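Local coordinates for protein KLLA0C04147p (Kluyveromyces lactis, PDB 5H2A) that probably binds and transfers sterols as a member of the oxysterol-binding protein family, this piece being the ankyrin-repeat domain of the yeast Osh1 homologue, at residues L176-P179 and R180-E183; R24-N27 and F28-C32; A249-L252 and E253-K256; G189-P192 and E193-D196. All coordinates share one frame; numbering follows the deposited sequence.

The four contacts are local ones, each within a single run of chain, and they follow one another in the order interaction 2, interaction 1, interaction 4, interaction 3. Interaction 2 starts helix 28-38 near one end of the elongated, all-helical ankyrin domain. Interaction 1 starts helix 179-184 close to the centre of the chain, about 34 Å away between centres. Interaction 4 lies in the loop that joins helix 179-184 to helix 198-204, its nearest atoms about 11 Å from interaction 1. Interaction 3 opens the last helix, 249-268, and its centre is about 62 Å from that of interaction 2, on the opposite side of the chain's centre. Together they sample two helix starts, an inter-helix turn and the first turns of the last helix.

Interaction 1: L176-P179 and R180-E183; sequences LSNP and RNQE
Asn178 is the N-cap of helix 179-184: its OD1 accepts from N of Arg180 at 2.9 Å, the donor lying 43° above the carbonyl plane. With CG anti to the backbone nitrogen (chi1 -179°), the amide turns back over the first turn, and OD1 also rests against CB of Arg180.

Backbone bonds form a second group. O of Asn178 accepts from N of Gln182 at 3.3 Å and more weakly from N of Asn181, while N of Glu183 bonds weakly to O of Pro179. Proline suits the first helical position, where no amide hydrogen is needed.

Water supplies a third group. One molecule joins ND2 of Asn178 (2.9 Å) to ND2 of Asn181 (3.1 Å), accepting from both; a second accepts from ND2 of Asn178 and, weakly, from NH1 of Arg180. A third donates to O of Pro179 at 2.7 Å and weakly to OE2 of Glu183.

Van der Waals contacts complete the turn. The side chains of Asn178 and Asn181 cross at about a right angle, CB of Asn178 meeting ND2 of Asn181 at 3.4 Å, and CD1 of Leu176 reaches NE2 of Gln182. Beyond the turn, Arg180 forms a salt bridge with Asp122 and a cation-pi contact with Tyr152, whose hydroxyl also bonds OD1 of Asn181.

Without the amide, as with an alanine here, N of Arg180 would probably lose its capping acceptor and two bridging waters a partner. One short amide thus both caps the helix start and, through water, links to the side chains of Asn181 and, weakly, Arg180.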
ATOM      1  N   LEU A 176      -5.633   1.882  -6.891  1.00 17.47           N
ATOM      2  CA  LEU A 176      -5.101   2.868  -5.960  1.00 21.66           C
ATOM      3  C   LEU A 176      -5.551   2.643  -4.524  1.00 26.01           C
ATOM      4  O   LEU A 176      -5.066   3.348  -3.635  1.00 26.74           O
ATOM      5  CB  LEU A 176      -5.470   4.290  -6.412  1.00 23.45           C
ATOM      6  CG  LEU A 176      -4.728   4.805  -7.653  1.00 35.18           C
ATOM      7  CD1 LEU A 176      -4.903   6.310  -7.768  1.00 38.43           C
ATOM      8  CD2 LEU A 176      -3.243   4.452  -7.607  1.00 37.36           C
ATOM      9  N   SER A 177      -6.430   1.668  -4.263  1.00 24.14           N
ATOM     10  CA  SER A 177      -6.781   1.359  -2.880  1.00 30.52           C
ATOM     11  C   SER A 177      -5.656   0.633  -2.142  1.00 32.15           C
ATOM     12  O   SER A 177      -5.694   0.553  -0.911  1.00 30.23           O
ATOM     13  CB  SER A 177      -8.072   0.531  -2.834  1.00 29.05           C
ATOM     14  OG  SER A 177      -7.877  -0.774  -3.359  1.00 30.07           O
ATOM     15  N   ASN A 178      -4.668   0.094  -2.862  1.00 28.07           N
ATOM     16  CA  ASN A 178      -3.472  -0.483  -2.249  1.00 22.43           C
ATOM     17  C   ASN A 178      -2.460   0.636  -2.048  1.00 24.20           C
ATOM     18  O   ASN A 178      -1.958   1.190  -3.042  1.00 22.36           O
ATOM     19  CB  ASN A 178      -2.899  -1.576  -3.153  1.00 25.04           C
ATOM     20  CG  ASN A 178      -1.650  -2.249  -2.583  1.00 25.30           C
ATOM     21  OD1 ASN A 178      -1.011  -1.752  -1.656  1.00 25.56           O
ATOM     22  ND2 ASN A 178      -1.293  -3.385  -3.162  1.00 29.24           N
ATOM     23  N   PRO A 179      -2.113   1.000  -0.803  1.00 24.97           N
ATOM     24  CA  PRO A 179      -1.154   2.096  -0.588  1.00 24.12           C
ATOM     25  C   PRO A 179       0.179   1.871  -1.274  1.00 20.59           C
ATOM     26  O   PRO A 179       0.859   2.844  -1.627  1.00 18.86           O
ATOM     27  CB  PRO A 179      -0.986   2.132   0.945  1.00 26.36           C
ATOM     28  CG  PRO A 179      -2.185   1.442   1.484  1.00 32.79           C
ATOM     29  CD  PRO A 179      -2.584   0.411   0.465  1.00 28.47           C
ATOM     30  N   ARG A 180       0.588   0.614  -1.444  1.00 18.99           N
ATOM     31  CA  ARG A 180       1.822   0.352  -2.172  1.00 21.15           C
ATOM     32  C   ARG A 180       1.726   0.880  -3.600  1.00 20.46           C
ATOM     33  O   ARG A 180       2.702   1.417  -4.140  1.00 19.01           O
ATOM     34  CB  ARG A 180       2.124  -1.146  -2.171  1.00 20.47           C
ATOM     35  CG  ARG A 180       3.518  -1.498  -2.723  1.00 20.29           C
ATOM     36  CD  ARG A 180       3.578  -2.960  -3.165  1.00 17.23           C
ATOM     37  NE  ARG A 180       4.949  -3.425  -3.368  1.00 16.39           N
ATOM     38  CZ  ARG A 180       5.249  -4.665  -3.731  1.00 19.34           C
ATOM     39  NH1 ARG A 180       4.271  -5.533  -3.950  1.00 19.75           N
ATOM     40  NH2 ARG A 180       6.510  -5.030  -3.890  1.00 20.08           N
ATOM     41  N   ASN A 181       0.554   0.738  -4.224  1.00 18.79           N
ATOM     42  CA  ASN A 181       0.397   1.180  -5.613  1.00 21.75           C
ATOM     43  C   ASN A 181       0.403   2.690  -5.717  1.00 24.52           C
ATOM     44  O   ASN A 181       0.923   3.252  -6.690  1.00 24.78           O
ATOM     45  CB  ASN A 181      -0.890   0.613  -6.202  1.00 20.04           C
ATOM     46  CG  ASN A 181      -0.841  -0.872  -6.296  1.00 23.47           C
ATOM     47  OD1 ASN A 181       0.240  -1.461  -6.217  1.00 24.24           O
ATOM     48  ND2 ASN A 181      -1.997  -1.506  -6.446  1.00 20.68           N
ATOM     49  N   GLN A 182      -0.161   3.370  -4.720  1.00 24.74           N
ATOM     50  CA  GLN A 182      -0.124   4.824  -4.729  1.00 24.31           C
ATOM     51  C   GLN A 182       1.314   5.335  -4.736  1.00 26.10           C
ATOM     52  O   GLN A 182       1.604   6.365  -5.355  1.00 23.12           O
ATOM     53  CB  GLN A 182      -0.909   5.356  -3.525  1.00 27.98           C
ATOM     54  CG  GLN A 182      -1.010   6.871  -3.438  1.00 40.45           C
ATOM     55  CD  GLN A 182      -1.764   7.486  -4.607  1.00 55.94           C
ATOM     56  OE1 GLN A 182      -1.161   7.992  -5.560  1.00 57.52           O
ATOM     57  NE2 GLN A 182      -3.092   7.455  -4.533  1.00 56.59           N
ATOM     58  N   GLU A 183       2.236   4.610  -4.090  1.00 19.13           N
ATOM     59  CA  GLU A 183       3.645   5.012  -4.088  1.00 23.43           C
ATOM     60  C   GLU A 183       4.376   4.609  -5.370  1.00 23.57           C
ATOM     61  O   GLU A 183       5.233   5.356  -5.862  1.00 21.71           O
ATOM     62  CB  GLU A 183       4.367   4.397  -2.881  1.00 27.19           C
ATOM     63  CG  GLU A 183       3.997   5.010  -1.548  1.00 49.77           C
ATOM     64  CD  GLU A 183       4.071   6.523  -1.588  1.00 63.77           C
ATOM     65  OE1 GLU A 183       5.108   7.048  -2.058  1.00 62.07           O
ATOM     66  OE2 GLU A 183       3.091   7.180  -1.162  1.00 68.18           O
TER
HETATM   67  O   HOH W   1       1.148  -5.094  -2.738  1.00 22.79           O
HETATM   68  O   HOH W   2      -2.836  -4.288  -5.485  1.00 42.07           O
HETATM   69  O   HOH W   3       1.000   4.957   0.116  1.00 38.15           O

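Interaction 2: R24-N27 and F28-C32; sequences RQSN and FQQLC
At Asn27 the extended backbone of Ser26 and Asn27 passes into helix 28-38, and N of Leu31 bonds to O of Asn27 at 2.9 Å. The side chains add a capping box. OD1 of Asn27 accepts from N of Gln30 at 3.0 Å, with the donor nearly in line with the side-chain C=O. In return, OE1 of Gln30 accepts from N of Asn27 at 3.0 Å, in the plane of its amide and with an N-H...O angle of 161°. Each residue thus satisfies the other's main-chain nitrogen. The box also brings OD1 of Asn27 and OE1 of Gln30, two acceptors, within 3.1 Å, a cost probably offset by the two N-H bonds.

Asparagine suits the N-cap because its short amide can fold onto the turn: CG sits between the backbone N and the carbonyl carbon (chi1 65°), which brings OD1 over the helix start. Glutamine, one methylene longer, can span back from the third helical position. The two side chains cross at about a right angle, with their amide planes 53° apart. OE1 of Gln30 also lies 3.3 Å from CB of Ser26, and CG of Gln29, whose side chain crosses that of Asn27 at a slant, comes within 3.2 Å of OD1 of Asn27.

Within the helix, SG of Cys32 lies over the Phe28 ring, offset toward its rim. That ring meets Trp74 of helix 64-74. Leu31 is buried between the same helix, at Ile70 and Trp74, and helix 12-25, at Leu19, Cys22 and Leu23.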
ATOM      1  N   ARG A  24       9.269 -20.607  19.087  1.00 18.35           N
ATOM      2  CA  ARG A  24      10.602 -21.185  18.916  1.00 18.63           C
ATOM      3  C   ARG A  24      10.584 -22.696  18.725  1.00 22.73           C
ATOM      4  O   ARG A  24      11.482 -23.244  18.080  1.00 23.86           O
ATOM      5  CB  ARG A  24      11.472 -20.869  20.135  1.00 23.37           C
ATOM      6  CG  ARG A  24      12.062 -19.482  20.144  1.00 28.03           C
ATOM      7  CD  ARG A  24      13.182 -19.361  21.200  1.00 30.57           C
ATOM      8  NE  ARG A  24      13.967 -18.154  20.946  1.00 37.49           N
ATOM      9  CZ  ARG A  24      13.746 -16.988  21.542  1.00 45.61           C
ATOM     10  NH1 ARG A  24      12.775 -16.883  22.441  1.00 42.71           N
ATOM     11  NH2 ARG A  24      14.500 -15.931  21.242  1.00 37.25           N
ATOM     12  N   GLN A  25       9.586 -23.383  19.284  1.00 19.87           N
ATOM     13  CA  GLN A  25       9.617 -24.830  19.453  1.00 22.23           C
ATOM     14  C   GLN A  25       8.437 -25.550  18.824  1.00 30.25           C
ATOM     15  O   GLN A  25       8.529 -26.762  18.587  1.00 23.18           O
ATOM     16  CB  GLN A  25       9.634 -25.191  20.950  1.00 23.47           C
ATOM     17  CG  GLN A  25      10.825 -24.666  21.731  1.00 41.26           C
ATOM     18  CD  GLN A  25      12.142 -25.214  21.209  1.00 52.66           C
ATOM     19  OE1 GLN A  25      12.389 -26.421  21.261  1.00 54.31           O
ATOM     20  NE2 GLN A  25      13.000 -24.329  20.711  1.00 61.61           N
ATOM     21  N   SER A  26       7.331 -24.867  18.578  1.00 19.99           N
ATOM     22  CA  SER A  26       6.065 -25.521  18.281  1.00 23.62           C
ATOM     23  C   SER A  26       5.640 -25.275  16.837  1.00 16.73           C
ATOM     24  O   SER A  26       6.266 -24.509  16.094  1.00 21.49           O
ATOM     25  CB  SER A  26       4.994 -25.046  19.268  1.00 24.29           C
ATOM     26  OG  SER A  26       5.394 -25.400  20.582  1.00 27.04           O
ATOM     27  N   ASN A  27       4.571 -25.966  16.425  1.00 17.75           N
ATOM     28  CA  ASN A  27       4.069 -25.848  15.063  1.00 20.81           C
ATOM     29  C   ASN A  27       2.781 -25.018  15.062  1.00 21.06           C
ATOM     30  O   ASN A  27       2.376 -24.457  16.084  1.00 14.95           O
ATOM     31  CB  ASN A  27       3.862 -27.235  14.425  1.00 21.67           C
ATOM     32  CG  ASN A  27       2.786 -28.062  15.117  1.00 22.96           C
ATOM     33  OD1 ASN A  27       2.024 -27.557  15.945  1.00 18.26           O
ATOM     34  ND2 ASN A  27       2.718 -29.353  14.773  1.00 20.92           N
ATOM     35  N   PHE A  28       2.126 -24.942  13.905  1.00 16.19           N
ATOM     36  CA  PHE A  28       1.014 -24.007  13.754  1.00 19.89           C
ATOM     37  C   PHE A  28      -0.194 -24.432  14.582  1.00 19.12           C
ATOM     38  O   PHE A  28      -0.816 -23.596  15.239  1.00 14.65           O
ATOM     39  CB  PHE A  28       0.633 -23.863  12.277  1.00 17.37           C
ATOM     40  CG  PHE A  28      -0.545 -22.941  12.043  1.00 18.59           C
ATOM     41  CD1 PHE A  28      -0.400 -21.555  12.155  1.00 23.42           C
ATOM     42  CD2 PHE A  28      -1.796 -23.460  11.721  1.00 18.99           C
ATOM     43  CE1 PHE A  28      -1.504 -20.703  11.940  1.00 19.70           C
ATOM     44  CE2 PHE A  28      -2.889 -22.616  11.499  1.00 23.78           C
ATOM     45  CZ  PHE A  28      -2.735 -21.242  11.612  1.00 17.84           C
ATOM     46  N   GLN A  29      -0.541 -25.726  14.583  1.00 16.15           N
ATOM     47  CA  GLN A  29      -1.697 -26.142  15.373  1.00 19.84           C
ATOM     48  C   GLN A  29      -1.457 -25.929  16.866  1.00 18.16           C
ATOM     49  O   GLN A  29      -2.391 -25.581  17.599  1.00 16.07           O
ATOM     50  CB  GLN A  29      -2.058 -27.603  15.068  1.00 19.00           C
ATOM     51  CG  GLN A  29      -1.021 -28.622  15.567  1.00 24.28           C
ATOM     52  CD  GLN A  29      -1.220 -29.990  14.923  1.00 27.31           C
ATOM     53  OE1 GLN A  29      -0.800 -30.232  13.782  1.00 26.38           O
ATOM     54  NE2 GLN A  29      -1.873 -30.881  15.645  1.00 14.71           N
ATOM     55  N   GLN A  30      -0.212 -26.077  17.326  1.00 14.33           N
ATOM     56  CA  GLN A  30       0.099 -25.767  18.720  1.00 13.70           C
ATOM     57  C   GLN A  30      -0.003 -24.270  18.996  1.00 16.15           C
ATOM     58  O   GLN A  30      -0.444 -23.860  20.078  1.00 16.16           O
ATOM     59  CB  GLN A  30       1.497 -26.291  19.058  1.00 13.99           C
ATOM     60  CG  GLN A  30       1.504 -27.813  19.174  1.00 20.06           C
ATOM     61  CD  GLN A  30       2.886 -28.426  19.165  1.00 24.67           C
ATOM     62  OE1 GLN A  30       3.791 -27.958  18.470  1.00 22.15           O
ATOM     63  NE2 GLN A  30       3.046 -29.519  19.918  1.00 25.46           N
ATOM     64  N   LEU A  31       0.433 -23.442  18.044  1.00 18.66           N
ATOM     65  CA  LEU A  31       0.287 -21.994  18.187  1.00 16.69           C
ATOM     66  C   LEU A  31      -1.189 -21.607  18.270  1.00 16.60           C
ATOM     67  O   LEU A  31      -1.590 -20.804  19.127  1.00 13.27           O
ATOM     68  CB  LEU A  31       0.971 -21.291  17.008  1.00 14.17           C
ATOM     69  CG  LEU A  31       0.780 -19.772  16.930  1.00 15.82           C
ATOM     70  CD1 LEU A  31       1.383 -19.086  18.182  1.00 15.96           C
ATOM     71  CD2 LEU A  31       1.389 -19.223  15.647  1.00 15.57           C
ATOM     72  N   CYS A  32      -2.022 -22.176  17.388  1.00 14.79           N
ATOM     73  CA  CYS A  32      -3.464 -21.906  17.467  1.00 19.88           C
ATOM     74  C   CYS A  32      -4.016 -22.247  18.848  1.00 15.33           C
ATOM     75  O   CYS A  32      -4.781 -21.474  19.440  1.00 17.36           O
ATOM     76  CB  CYS A  32      -4.222 -22.698  16.389  1.00 16.45           C
ATOM     77  SG  CYS A  32      -3.953 -22.130  14.705  1.00 19.46           S
TER

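Interaction 3: A249-L252 and E253-K256; sequences AIDL and ELKK
Leu252, the residue most enclosed by this contact, meets Lys256 one helical turn further on. CE of Lys256 comes within 3.8 Å of CG of Leu252, and NZ within 3.9 Å of its CD1. The lysine reaches this place because its chain runs extended and bends only at the last torsion (chi4 -63°), which brings its terminal methylene and ammonium across the isobutyl group. A lysine suits such a position: its methylenes can lie on a hydrocarbon while its nitrogen stays at the surface.

Glu253 follows, its CB against the carbonyl oxygens of Ala249 and Ile250 and its extended chain leading away from the turn. A water donates to its OE1 at 2.7 Å and, weakly, to O of Ala249; OE2 pairs with Arg212. A long acidic side chain suits this site, serving water with one oxygen and an arginine with the other.

All this rests on the first turns of the alpha-helix 249-268, the last helix of this ankyrin-repeat domain. Its i to i+4 bonds run from N of Glu253 to O of Ala249, Leu254 to Ile250, Lys255 to Asp251 and Lys256 to Leu252, that of Lys255 N to Asp251 O measuring 2.8 Å.

Facing helix 208-215, CD1 of buried Leu254 touches CG2 of Ile250 at 4.2 Å, the two side chains pointing the same way, and both rest on Ile208. CD1 of Leu254 also passes OD1 of Asp251, whose carboxylate forms a salt bridge with Arg206.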
ATOM      1  N   ALA A 249     -19.863  23.346 -23.976  1.00 20.68           N
ATOM      2  CA  ALA A 249     -20.002  22.908 -22.585  1.00 27.97           C
ATOM      3  C   ALA A 249     -18.931  21.897 -22.172  1.00 22.14           C
ATOM      4  O   ALA A 249     -18.538  21.858 -20.996  1.00 18.97           O
ATOM      5  CB  ALA A 249     -21.388  22.310 -22.359  1.00 25.62           C
ATOM      6  N   ILE A 250     -18.468  21.063 -23.104  1.00 17.15           N
ATOM      7  CA  ILE A 250     -17.489  20.032 -22.757  1.00 16.26           C
ATOM      8  C   ILE A 250     -16.148  20.668 -22.417  1.00 20.92           C
ATOM      9  O   ILE A 250     -15.588  20.433 -21.342  1.00 20.31           O
ATOM     10  CB  ILE A 250     -17.359  19.014 -23.902  1.00 19.78           C
ATOM     11  CG1 ILE A 250     -18.651  18.209 -24.032  1.00 20.53           C
ATOM     12  CG2 ILE A 250     -16.147  18.081 -23.676  1.00 19.86           C
ATOM     13  CD1 ILE A 250     -18.809  17.521 -25.417  1.00 21.27           C
ATOM     14  N   ASP A 251     -15.606  21.471 -23.341  1.00 20.28           N
ATOM     15  CA  ASP A 251     -14.329  22.127 -23.087  1.00 19.49           C
ATOM     16  C   ASP A 251     -14.425  23.096 -21.917  1.00 25.34           C
ATOM     17  O   ASP A 251     -13.447  23.278 -21.181  1.00 20.38           O
ATOM     18  CB  ASP A 251     -13.847  22.849 -24.348  1.00 17.88           C
ATOM     19  CG  ASP A 251     -13.131  21.909 -25.313  1.00 26.07           C
ATOM     20  OD1 ASP A 251     -13.259  20.675 -25.142  1.00 24.08           O
ATOM     21  OD2 ASP A 251     -12.433  22.392 -26.235  1.00 28.64           O
ATOM     22  N   LEU A 252     -15.591  23.720 -21.724  1.00 22.36           N
ATOM     23  CA  LEU A 252     -15.738  24.609 -20.573  1.00 20.72           C
ATOM     24  C   LEU A 252     -15.593  23.832 -19.271  1.00 23.62           C
ATOM     25  O   LEU A 252     -14.913  24.280 -18.341  1.00 24.39           O
ATOM     26  CB  LEU A 252     -17.079  25.338 -20.622  1.00 21.38           C
ATOM     27  CG  LEU A 252     -17.279  26.261 -19.415  1.00 26.13           C
ATOM     28  CD1 LEU A 252     -16.177  27.301 -19.390  1.00 25.40           C
ATOM     29  CD2 LEU A 252     -18.658  26.926 -19.451  1.00 25.41           C
ATOM     30  N   GLU A 253     -16.205  22.651 -19.192  1.00 20.20           N
ATOM     31  CA  GLU A 253     -16.094  21.878 -17.963  1.00 23.37           C
ATOM     32  C   GLU A 253     -14.652  21.450 -17.717  1.00 27.56           C
ATOM     33  O   GLU A 253     -14.162  21.524 -16.582  1.00 23.41           O
ATOM     34  CB  GLU A 253     -17.022  20.666 -17.998  1.00 28.57           C
ATOM     35  CG  GLU A 253     -16.892  19.817 -16.737  1.00 33.76           C
ATOM     36  CD  GLU A 253     -18.071  18.892 -16.509  1.00 50.13           C
ATOM     37  OE1 GLU A 253     -18.892  18.719 -17.442  1.00 48.38           O
ATOM     38  OE2 GLU A 253     -18.172  18.338 -15.387  1.00 58.00           O
ATOM     39  N   LEU A 254     -13.956  21.005 -18.770  1.00 20.45           N
ATOM     40  CA  LEU A 254     -12.546  20.639 -18.634  1.00 19.24           C
ATOM     41  C   LEU A 254     -11.712  21.834 -18.202  1.00 21.23           C
ATOM     42  O   LEU A 254     -10.823  21.702 -17.357  1.00 20.85           O
ATOM     43  CB  LEU A 254     -12.017  20.086 -19.963  1.00 15.97           C
ATOM     44  CG  LEU A 254     -12.662  18.765 -20.390  1.00 18.74           C
ATOM     45  CD1 LEU A 254     -12.379  18.432 -21.881  1.00 19.23           C
ATOM     46  CD2 LEU A 254     -12.136  17.650 -19.485  1.00 20.20           C
ATOM     47  N   LYS A 255     -11.970  23.004 -18.788  1.00 18.44           N
ATOM     48  CA  LYS A 255     -11.234  24.204 -18.398  1.00 22.95           C
ATOM     49  C   LYS A 255     -11.417  24.503 -16.910  1.00 23.10           C
ATOM     50  O   LYS A 255     -10.442  24.769 -16.193  1.00 21.81           O
ATOM     51  CB  LYS A 255     -11.692  25.382 -19.264  1.00 23.57           C
ATOM     52  CG  LYS A 255     -11.285  26.765 -18.786  1.00 38.64           C
ATOM     53  CD  LYS A 255     -11.499  27.793 -19.911  1.00 48.44           C
ATOM     54  CE  LYS A 255     -11.489  29.234 -19.407  1.00 57.92           C
ATOM     55  NZ  LYS A 255     -12.852  29.715 -19.006  1.00 65.54           N
ATOM     56  N   LYS A 256     -12.664  24.462 -16.430  1.00 23.40           N
ATOM     57  CA  LYS A 256     -12.931  24.745 -15.018  1.00 29.24           C
ATOM     58  C   LYS A 256     -12.246  23.732 -14.111  1.00 30.71           C
ATOM     59  O   LYS A 256     -11.690  24.092 -13.063  1.00 24.47           O
ATOM     60  CB  LYS A 256     -14.441  24.749 -14.760  1.00 23.76           C
ATOM     61  CG  LYS A 256     -15.171  25.967 -15.331  1.00 32.16           C
ATOM     62  CD  LYS A 256     -16.590  26.066 -14.772  1.00 41.23           C
ATOM     63  CE  LYS A 256     -17.475  26.947 -15.643  1.00 49.67           C
ATOM     64  NZ  LYS A 256     -16.975  28.352 -15.691  1.00 54.16           N
TER
HETATM   65  O   HOH W   4     -20.020  19.365 -19.819  1.00 40.23           O

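Interaction 4: G189-P192 and E193-D196; sequences GMEP and ETGD
Glu191 and Gly195 hold the tight part of this contact, where the chain folds back on itself. O of Glu191 is shared by two donors, N of Gly195 at 2.7 Å and N of Thr194 at 3.2 Å. N of Glu191 in turn donates to O of Asp196 at 2.9 Å, an almost straight bond (171°). Beside them, Met190 lays its chain along the glycine: CG lies 3.5 Å from O of Gly195 and SD 3.9 Å from its CA. Gly195 has positive phi (75°), a conformation glycine adopts readily, and a side chain there would come near the sulfur.

The motif is a beta turn over 191-194, with type I-like angles at Pro192 and Glu193, extended by the i+4 bond from N of Gly195; it lies in the loop between helices 179-184 and 198-204 of the ankyrin domain. Thr194 adds an ST turn, its OG1 accepting from N of Asp196 at 3.2 Å. Were Met190 cut back to an alanine, Gly195 is likely to lose its thioether cover, leaving a gap beside that peptide. Asp196, buried, forms salt bridges with Lys204 and Arg227.

The solvent side, at Pro192 and Glu193, is held by one side-chain bond. Glu191 bends at its second torsion (chi2 63°) to bring OE2 to N of Glu193, 3.0 Å away, through its anti lone pair. The carboxylate of Glu193 has no bond to residues 189-192; its OE1 stays 4.9 Å from OE2 of Glu191, a like-charge neighbour that probably disfavours closer approach.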
ATOM      1  N   GLY A 189       3.608  10.337 -15.176  1.00 21.54           N
ATOM      2  CA  GLY A 189       4.672   9.889 -16.064  1.00 28.73           C
ATOM      3  C   GLY A 189       4.366  10.213 -17.522  1.00 27.16           C
ATOM      4  O   GLY A 189       3.224  10.138 -17.973  1.00 23.82           O
ATOM      5  N   MET A 190       5.410  10.562 -18.271  1.00 20.64           N
ATOM      6  CA  MET A 190       5.269  10.945 -19.670  1.00 25.52           C
ATOM      7  C   MET A 190       5.518   9.740 -20.570  1.00 29.28           C
ATOM      8  O   MET A 190       6.547   9.072 -20.451  1.00 31.85           O
ATOM      9  CB  MET A 190       6.234  12.080 -20.021  1.00 34.03           C
ATOM     10  CG  MET A 190       6.094  12.579 -21.453  1.00 41.85           C
ATOM     11  SD  MET A 190       7.211  13.946 -21.859  1.00 44.41           S
ATOM     12  CE  MET A 190       6.866  15.085 -20.518  1.00 41.36           C
ATOM     13  N   GLU A 191       4.573   9.453 -21.452  1.00 24.09           N
ATOM     14  CA  GLU A 191       4.752   8.355 -22.400  1.00 28.56           C
ATOM     15  C   GLU A 191       5.734   8.799 -23.481  1.00 33.88           C
ATOM     16  O   GLU A 191       5.473   9.794 -24.164  1.00 29.89           O
ATOM     17  CB  GLU A 191       3.419   7.950 -23.021  1.00 33.42           C
ATOM     18  CG  GLU A 191       3.556   7.141 -24.307  1.00 34.69           C
ATOM     19  CD  GLU A 191       4.248   5.813 -24.081  1.00 44.32           C
ATOM     20  OE1 GLU A 191       3.836   5.081 -23.156  1.00 45.42           O
ATOM     21  OE2 GLU A 191       5.216   5.507 -24.814  1.00 42.31           O
ATOM     22  N   PRO A 192       6.871   8.118 -23.649  1.00 39.31           N
ATOM     23  CA  PRO A 192       7.874   8.612 -24.611  1.00 41.70           C
ATOM     24  C   PRO A 192       7.390   8.598 -26.047  1.00 34.55           C
ATOM     25  O   PRO A 192       7.799   9.467 -26.827  1.00 31.25           O
ATOM     26  CB  PRO A 192       9.061   7.658 -24.405  1.00 41.95           C
ATOM     27  CG  PRO A 192       8.845   7.064 -23.038  1.00 42.15           C
ATOM     28  CD  PRO A 192       7.360   6.960 -22.881  1.00 36.97           C
ATOM     29  N   GLU A 193       6.521   7.656 -26.426  1.00 30.40           N
ATOM     30  CA  GLU A 193       6.066   7.604 -27.816  1.00 37.83           C
ATOM     31  C   GLU A 193       5.159   8.766 -28.194  1.00 37.93           C
ATOM     32  O   GLU A 193       5.015   9.052 -29.390  1.00 36.20           O
ATOM     33  CB  GLU A 193       5.335   6.287 -28.102  1.00 43.33           C
ATOM     34  CG  GLU A 193       6.115   5.024 -27.677  1.00 58.10           C
ATOM     35  CD  GLU A 193       7.251   4.692 -28.640  1.00 72.00           C
ATOM     36  OE1 GLU A 193       8.174   5.534 -28.768  1.00 74.59           O
ATOM     37  OE2 GLU A 193       7.190   3.602 -29.257  1.00 80.95           O
ATOM     38  N   THR A 194       4.510   9.410 -27.220  1.00 32.43           N
ATOM     39  CA  THR A 194       3.599  10.513 -27.491  1.00 28.11           C
ATOM     40  C   THR A 194       4.019  11.837 -26.874  1.00 27.60           C
ATOM     41  O   THR A 194       3.558  12.883 -27.345  1.00 33.08           O
ATOM     42  CB  THR A 194       2.187  10.185 -26.977  1.00 34.46           C
ATOM     43  OG1 THR A 194       2.254   9.978 -25.559  1.00 26.12           O
ATOM     44  CG2 THR A 194       1.627   8.940 -27.665  1.00 30.19           C
ATOM     45  N   GLY A 195       4.852  11.830 -25.834  1.00 25.54           N
ATOM     46  CA  GLY A 195       5.135  13.027 -25.070  1.00 29.94           C
ATOM     47  C   GLY A 195       4.025  13.467 -24.135  1.00 32.09           C
ATOM     48  O   GLY A 195       4.135  14.544 -23.538  1.00 32.00           O
ATOM     49  N   ASP A 196       2.968  12.670 -23.983  1.00 26.16           N
ATOM     50  CA  ASP A 196       1.810  13.007 -23.158  1.00 22.03           C
ATOM     51  C   ASP A 196       1.828  12.283 -21.818  1.00 22.32           C
ATOM     52  O   ASP A 196       2.259  11.134 -21.726  1.00 24.17           O
ATOM     53  CB  ASP A 196       0.510  12.622 -23.862  1.00 16.98           C
ATOM     54  CG  ASP A 196       0.203  13.507 -25.040  1.00 27.59           C
ATOM     55  OD1 ASP A 196       0.850  14.573 -25.159  1.00 30.34           O
ATOM     56  OD2 ASP A 196      -0.678  13.129 -25.836  1.00 30.12           O
TER